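Local coordinates for uncharacterized protein (Thermus thermophilus HB8, PDB 6SCE), which is a DNA nuclease of type III CRISPR defence that is activated by binding cyclic oligoadenylate, at residues P286-E300 with P314-R328. Sequence-based numbering, arbitrary orientation.
With nucleotides of chain B.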
loop_
_atom_site.group_PDB
_atom_site.type_symbol
_atom_site.label_atom_id
_atom_site.label_comp_id
_atom_site.label_asym_id
_atom_site.label_seq_id
_atom_site.Cartn_x
_atom_site.Cartn_y
_atom_site.Cartn_z
ATOM N N PRO A 286 11.287 9.636 25.114
ATOM C CA PRO A 286 11.378 10.883 25.899
ATOM C C PRO A 286 10.007 11.493 26.070
ATOM O O PRO A 286 9.201 11.451 25.123
ATOM C CB PRO A 286 12.232 11.817 25.022
ATOM C CG PRO A 286 12.915 10.940 24.037
ATOM C CD PRO A 286 12.100 9.677 23.888
ATOM N N LEU A 287 9.740 12.058 27.248
ATOM C CA LEU A 287 8.478 12.738 27.513
ATOM C C LEU A 287 8.391 13.976 26.634
ATOM O O LEU A 287 9.421 14.534 26.243
ATOM C CB LEU A 287 8.332 13.105 29.005
ATOM C CG LEU A 287 8.193 11.916 29.971
ATOM C CD1 LEU A 287 7.895 12.392 31.385
ATOM C CD2 LEU A 287 7.102 10.938 29.520
ATOM N N PRO A 288 7.170 14.352 26.237
ATOM C CA PRO A 288 7.003 15.482 25.361
ATOM C C PRO A 288 7.208 16.798 26.096
ATOM O O PRO A 288 6.851 16.906 27.262
ATOM C CB PRO A 288 5.549 15.364 24.914
ATOM C CG PRO A 288 4.883 14.641 26.016
ATOM C CD PRO A 288 5.898 13.673 26.509
ATOM N N GLN A 289 7.781 17.766 25.403
ATOM C CA GLN A 289 8.004 19.104 25.952
ATOM C C GLN A 289 7.133 20.171 25.306
ATOM O O GLN A 289 6.947 21.243 25.876
ATOM C CB GLN A 289 9.471 19.481 25.795
ATOM C CG GLN A 289 10.384 18.578 26.593
ATOM C CD GLN A 289 11.734 19.194 26.821
ATOM O OE1 GLN A 289 12.039 19.640 27.931
ATOM N NE2 GLN A 289 12.551 19.244 25.767
ATOM N N GLU A 290 6.565 19.869 24.143
ATOM C CA GLU A 290 5.953 20.875 23.292
ATOM C C GLU A 290 4.820 20.230 22.495
ATOM O O GLU A 290 4.990 19.136 21.984
ATOM C CB GLU A 290 7.030 21.374 22.337
ATOM C CG GLU A 290 6.933 22.828 21.947
ATOM C CD GLU A 290 8.131 23.285 21.141
ATOM O OE1 GLU A 290 9.008 22.451 20.819
ATOM O OE2 GLU A 290 8.189 24.488 20.832
ATOM N N GLY A 291 3.671 20.887 22.423
ATOM C CA GLY A 291 2.554 20.421 21.621
ATOM C C GLY A 291 2.361 21.260 20.377
ATOM O O GLY A 291 2.976 22.326 20.258
ATOM N N PRO A 292 1.518 20.814 19.440
ATOM C CA PRO A 292 0.827 19.513 19.490
ATOM C C PRO A 292 1.752 18.313 19.245
ATOM O O PRO A 292 2.855 18.456 18.689
ATOM C CB PRO A 292 -0.176 19.603 18.331
ATOM C CG PRO A 292 -0.234 21.033 17.940
ATOM C CD PRO A 292 1.089 21.619 18.288
ATOM N N LEU A 293 1.283 17.146 19.657
ATOM C CA LEU A 293 1.942 15.876 19.436
ATOM C C LEU A 293 1.181 15.071 18.404
ATOM O O LEU A 293 -0.051 15.114 18.365
ATOM C CB LEU A 293 1.888 15.027 20.691
ATOM C CG LEU A 293 2.976 15.111 21.727
ATOM C CD1 LEU A 293 3.156 16.527 22.184
ATOM C CD2 LEU A 293 2.597 14.212 22.884
ATOM N N LEU A 294 1.925 14.313 17.617
ATOM C CA LEU A 294 1.348 13.288 16.734
ATOM C C LEU A 294 1.989 11.962 17.081
ATOM O O LEU A 294 3.217 11.841 17.097
ATOM C CB LEU A 294 1.597 13.610 15.276
ATOM C CG LEU A 294 1.169 12.567 14.231
ATOM C CD1 LEU A 294 -0.319 12.251 14.373
ATOM C CD2 LEU A 294 1.494 13.055 12.835
ATOM N N LEU A 295 1.153 10.977 17.363
ATOM C CA LEU A 295 1.575 9.605 17.571
ATOM C C LEU A 295 1.092 8.768 16.390
ATOM O O LEU A 295 -0.065 8.856 16.008
ATOM C CB LEU A 295 0.969 9.043 18.840
ATOM C CG LEU A 295 0.914 9.935 20.070
ATOM C CD1 LEU A 295 0.284 9.156 21.213
ATOM C CD2 LEU A 295 2.277 10.439 20.415
ATOM N N ALA A 296 1.987 7.975 15.819
ATOM C CA ALA A 296 1.646 7.161 14.667
ATOM C C ALA A 296 2.545 5.947 14.544
ATOM O O ALA A 296 3.702 5.959 15.021
ATOM C CB ALA A 296 1.748 7.991 13.387
ATOM N N LEU A 297 2.007 4.899 13.906
ATOM C CA LEU A 297 2.796 3.766 13.458
ATOM C C LEU A 297 3.330 4.124 12.066
ATOM O O LEU A 297 2.850 5.091 11.458
ATOM C CB LEU A 297 1.916 2.505 13.486
ATOM C CG LEU A 297 1.421 2.518 14.944
ATOM C CD1 LEU A 297 -0.073 2.480 15.168
ATOM C CD2 LEU A 297 2.208 1.589 15.848
ATOM N N VAL A 298 4.333 3.385 11.579
ATOM C CA VAL A 298 4.828 3.552 10.228
ATOM C C VAL A 298 4.652 2.224 9.518
ATOM O O VAL A 298 5.029 1.164 10.026
ATOM C CB VAL A 298 6.293 4.032 10.180
ATOM C CG1 VAL A 298 6.782 4.105 8.736
ATOM C CG2 VAL A 298 6.412 5.402 10.821
ATOM N N SER A 299 4.054 2.279 8.340
ATOM C CA SER A 299 3.844 1.089 7.537
ATOM C C SER A 299 3.773 1.438 6.044
ATOM O O SER A 299 4.333 2.452 5.630
ATOM C CB SER A 299 2.662 0.291 8.062
ATOM O OG SER A 299 1.444 1.017 8.013
ATOM N N GLU A 300 3.159 0.597 5.220
ATOM C CA GLU A 300 3.338 0.690 3.787
ATOM C C GLU A 300 2.746 1.979 3.196
ATOM O O GLU A 300 3.332 2.588 2.312
ATOM C CB GLU A 300 2.768 -0.556 3.093
ATOM C CG GLU A 300 2.777 -0.496 1.567
ATOM C CD GLU A 300 4.175 -0.408 0.957
ATOM O OE1 GLU A 300 5.117 -0.940 1.587
ATOM O OE2 GLU A 300 4.327 0.173 -0.167
ATOM N N PRO A 314 2.098 19.003 14.095
ATOM C CA PRO A 314 2.785 18.719 15.327
ATOM C C PRO A 314 4.137 19.415 15.479
ATOM O O PRO A 314 4.808 19.689 14.478
ATOM C CB PRO A 314 3.021 17.206 15.229
ATOM C CG PRO A 314 3.198 16.976 13.774
ATOM C CD PRO A 314 2.199 17.885 13.141
ATOM N N ARG A 315 4.505 19.656 16.737
ATOM C CA ARG A 315 5.849 20.086 17.086
ATOM C C ARG A 315 6.718 18.880 17.471
ATOM O O ARG A 315 7.930 18.937 17.350
ATOM C CB ARG A 315 5.806 21.132 18.209
ATOM C CG ARG A 315 5.075 22.418 17.824
ATOM C CD ARG A 315 5.366 23.550 18.809
ATOM N NE ARG A 315 4.988 24.876 18.320
ATOM C CZ ARG A 315 3.790 25.428 18.483
ATOM N NH1 ARG A 315 2.832 24.771 19.114
ATOM N NH2 ARG A 315 3.551 26.649 18.010
ATOM N N GLU A 316 6.093 17.794 17.938
ATOM C CA GLU A 316 6.788 16.542 18.232
ATOM C C GLU A 316 5.972 15.369 17.667
ATOM O O GLU A 316 4.741 15.364 17.743
ATOM C CB GLU A 316 6.979 16.320 19.740
ATOM C CG GLU A 316 7.705 17.451 20.455
ATOM C CD GLU A 316 8.303 17.057 21.789
ATOM O OE1 GLU A 316 8.829 15.934 21.942
ATOM O OE2 GLU A 316 8.271 17.900 22.697
ATOM N N VAL A 317 6.677 14.408 17.099
ATOM C CA VAL A 317 6.057 13.237 16.536
ATOM C C VAL A 317 6.722 12.016 17.132
ATOM O O VAL A 317 7.937 11.976 17.316
ATOM C CB VAL A 317 6.080 13.250 14.994
ATOM C CG1 VAL A 317 7.493 13.267 14.447
ATOM C CG2 VAL A 317 5.323 12.048 14.448
ATOM N N TYR A 318 5.912 11.031 17.466
ATOM C CA TYR A 318 6.401 9.773 17.992
ATOM C C TYR A 318 6.028 8.702 17.003
ATOM O O TYR A 318 4.851 8.575 16.702
ATOM C CB TYR A 318 5.741 9.463 19.320
ATOM C CG TYR A 318 6.171 10.383 20.454
ATOM C CD1 TYR A 318 5.633 11.649 20.580
ATOM C CD2 TYR A 318 7.095 9.957 21.413
ATOM C CE1 TYR A 318 6.016 12.492 21.623
ATOM C CE2 TYR A 318 7.491 10.791 22.445
ATOM C CZ TYR A 318 6.954 12.056 22.551
ATOM O OH TYR A 318 7.327 12.897 23.595
ATOM N N LEU A 319 7.026 8.005 16.470
ATOM C CA LEU A 319 6.868 7.048 15.392
ATOM C C LEU A 319 7.337 5.678 15.845
ATOM O O LEU A 319 8.481 5.535 16.268
ATOM C CB LEU A 319 7.658 7.487 14.156
ATOM C CG LEU A 319 7.314 8.826 13.532
ATOM C CD1 LEU A 319 8.268 9.207 12.422
ATOM C CD2 LEU A 319 5.866 8.793 13.033
ATOM N N LEU A 320 6.460 4.673 15.783
ATOM C CA LEU A 320 6.802 3.307 16.142
ATOM C C LEU A 320 6.607 2.376 14.989
ATOM O O LEU A 320 5.605 2.460 14.294
ATOM C CB LEU A 320 5.928 2.825 17.308
ATOM C CG LEU A 320 6.032 3.572 18.631
ATOM C CD1 LEU A 320 5.099 2.973 19.690
ATOM C CD2 LEU A 320 7.451 3.570 19.131
ATOM N N THR A 321 7.550 1.467 14.772
ATOM C CA THR A 321 7.334 0.399 13.812
ATOM C C THR A 321 8.260 -0.787 14.085
ATOM O O THR A 321 8.921 -0.848 15.120
ATOM C CB THR A 321 7.405 0.886 12.344
ATOM O OG1 THR A 321 6.804 -0.108 11.497
ATOM C CG2 THR A 321 8.817 1.190 11.914
ATOM N N THR A 322 8.239 -1.740 13.178
ATOM C CA THR A 322 8.948 -2.974 13.306
ATOM C C THR A 322 10.284 -2.850 12.584
ATOM O O THR A 322 10.496 -2.007 11.690
ATOM C CB THR A 322 8.162 -4.135 12.675
ATOM O OG1 THR A 322 7.811 -3.767 11.337
ATOM C CG2 THR A 322 6.910 -4.414 13.453
ATOM N N PRO A 323 11.222 -3.720 12.956
ATOM C CA PRO A 323 12.537 -3.626 12.325
ATOM C C PRO A 323 12.494 -3.824 10.837
ATOM O O PRO A 323 13.251 -3.180 10.129
ATOM C CB PRO A 323 13.366 -4.714 13.039
ATOM C CG PRO A 323 12.437 -5.484 13.877
ATOM C CD PRO A 323 11.128 -4.775 13.969
ATOM N N GLU A 324 11.591 -4.662 10.330
ATOM C CA GLU A 324 11.454 -4.810 8.875
ATOM C C GLU A 324 10.939 -3.544 8.132
ATOM O O GLU A 324 11.018 -3.468 6.905
ATOM C CB GLU A 324 10.621 -6.050 8.509
ATOM C CG GLU A 324 9.200 -6.105 9.061
ATOM C CD GLU A 324 9.091 -6.851 10.388
ATOM O OE1 GLU A 324 8.245 -7.774 10.551
ATOM O OE2 GLU A 324 9.851 -6.521 11.294
HETATM N N MSE A 325 10.459 -2.542 8.862
HETATM C CA MSE A 325 10.037 -1.269 8.261
HETATM C C MSE A 325 11.073 -0.206 8.579
HETATM O O MSE A 325 10.764 1.000 8.565
HETATM C CB MSE A 325 8.660 -0.863 8.822
HETATM C CG MSE A 325 7.478 -1.754 8.464
HETATM SE SE MSE A 325 6.963 -1.375 6.592
HETATM C CE MSE A 325 5.517 -2.708 6.572
ATOM N N GLU A 326 12.331 -0.597 8.859
ATOM C CA GLU A 326 13.338 0.401 9.218
ATOM C C GLU A 326 13.494 1.491 8.150
ATOM O O GLU A 326 13.558 2.647 8.486
ATOM C CB GLU A 326 14.696 -0.251 9.517
ATOM C CG GLU A 326 15.788 0.759 9.828
ATOM C CD GLU A 326 16.494 1.254 8.576
ATOM O OE1 GLU A 326 16.486 0.532 7.556
ATOM O OE2 GLU A 326 17.060 2.365 8.618
ATOM N N SER A 327 13.550 1.126 6.873
ATOM C CA SER A 327 13.712 2.127 5.806
ATOM C C SER A 327 12.593 3.168 5.846
ATOM O O SER A 327 12.835 4.369 5.814
ATOM C CB SER A 327 13.702 1.481 4.419
ATOM O OG SER A 327 14.796 0.603 4.282
ATOM N N ARG A 328 11.363 2.694 5.932
ATOM C CA ARG A 328 10.232 3.635 5.979
ATOM C C ARG A 328 10.279 4.534 7.207
ATOM O O ARG A 328 9.917 5.715 7.136
ATOM C CB ARG A 328 8.905 2.893 5.871
ATOM C CG ARG A 328 8.755 2.118 4.554
ATOM C CD ARG A 328 8.689 3.077 3.384
ATOM N NE ARG A 328 7.521 3.945 3.515
ATOM C CZ ARG A 328 6.308 3.655 3.039
ATOM N NH1 ARG A 328 6.100 2.530 2.357
ATOM N NH2 ARG A 328 5.299 4.501 3.261
ATOM P P A B 3 -4.054 -5.659 9.235
ATOM O OP1 A B 3 -3.975 -6.180 10.660
ATOM O OP2 A B 3 -5.374 -5.013 8.912
ATOM O "O5'" A B 3 -2.859 -4.646 8.990
ATOM C "C5'" A B 3 -2.462 -4.194 7.688
ATOM C "C4'" A B 3 -1.384 -3.155 7.894
ATOM O "O4'" A B 3 -0.211 -3.779 8.499
ATOM C "C3'" A B 3 -0.892 -2.454 6.634
ATOM O "O3'" A B 3 -0.916 -1.066 6.904
ATOM C "C2'" A B 3 0.537 -2.995 6.470
ATOM O "O2'" A B 3 1.412 -2.111 5.803
ATOM C "C1'" A B 3 0.934 -3.202 7.926
ATOM N N9 A B 3 2.024 -4.132 8.110
ATOM C C8 A B 3 2.129 -5.387 7.559
ATOM N N7 A B 3 3.224 -6.011 7.944
ATOM C C5 A B 3 3.839 -5.130 8.818
ATOM C C6 A B 3 5.027 -5.225 9.568
ATOM N N6 A B 3 5.795 -6.311 9.572
ATOM N N1 A B 3 5.338 -4.172 10.359
ATOM C C2 A B 3 4.531 -3.104 10.372
ATOM N N3 A B 3 3.389 -2.898 9.703
ATOM C C4 A B 3 3.103 -3.968 8.936
ATOM P P A B 4 -1.198 0.033 5.768
ATOM O OP1 A B 4 -1.520 -0.634 4.475
ATOM O OP2 A B 4 -0.136 1.099 5.802
ATOM O "O5'" A B 4 -2.559 0.602 6.382
ATOM C "C5'" A B 4 -3.098 1.805 5.814
ATOM C "C4'" A B 4 -4.593 1.797 6.025
ATOM O "O4'" A B 4 -5.129 3.127 5.766
ATOM C "C3'" A B 4 -5.326 0.849 5.085
ATOM O "O3'" A B 4 -6.491 0.243 5.637
ATOM C "C2'" A B 4 -5.749 1.810 3.970
ATOM O "O2'" A B 4 -6.796 1.298 3.177
ATOM C "C1'" A B 4 -6.154 3.008 4.809
ATOM N N9 A B 4 -6.295 4.256 4.072
ATOM C C8 A B 4 -7.395 5.074 4.137
ATOM N N7 A B 4 -7.307 6.107 3.340
ATOM C C5 A B 4 -6.094 5.945 2.678
ATOM C C6 A B 4 -5.433 6.710 1.694
ATOM N N6 A B 4 -5.927 7.824 1.144
ATOM N N1 A B 4 -4.241 6.242 1.241
ATOM C C2 A B 4 -3.758 5.107 1.765
ATOM N N3 A B 4 -4.279 4.318 2.709
ATOM C C4 A B 4 -5.458 4.797 3.132
HETATM O O HOH W 1 10.500 15.735 24.059
HETATM O O HOH W 2 9.738 21.196 17.923
HETATM O O HOH W 3 7.704 0.367 1.666
#
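The cyclic oligoadenylate pocket lies at the C-terminal ends of two parallel strands, where Ser299 and Glu300 follow one strand and Thr322 to Met325 the other. Ser299 CA meets Met325 SE at 4.1 Å, and the selenomethionine methyl CE reaches the adenine of A3 of chain B. Thr322 OG1 hydrogen-bonds N1 of that base, Glu324 OE1 accepts from its N6, and Ser299 OG grips OP2 of A4 of chain B. Beneath the pocket Thr321 OG1, anti to its own amide nitrogen (chi1 -163°), donates to Val298 O at 2.6 Å. Arg328, bent at chi2 and chi3, folds back so that NH1 (2.8 Å) and NH2 (2.9 Å) both hold Glu300 O near the guanidinium plane, while Ser299 O sits over one face. Were Arg328 cut back to an alanine, Glu300 O would probably lose both donors and the turn beside the nucleotide would be freer to move. Strands 293-297 and 316-321 form a right-handed beta-alpha-beta crossover through helix 303-312, the Rossmann-like arrangement expected of a CARF domain; Tyr318 N to Leu294 O is one of its backbone bonds. From mid-strand, Tyr318 lies side by side with Leu295, whose CD2 is 3.6 Å from Tyr318 CD1, and reaches back with its OH to donate to Pro286 O at the ring edge (2.8 Å). At the far end Glu316 OE2 takes Gln289 N on its syn side (2.8 Å), OE1 pairing with His344, and Arg315 NH1 reaches Gly291 O at 2.7 Å, in the guanidinium plane.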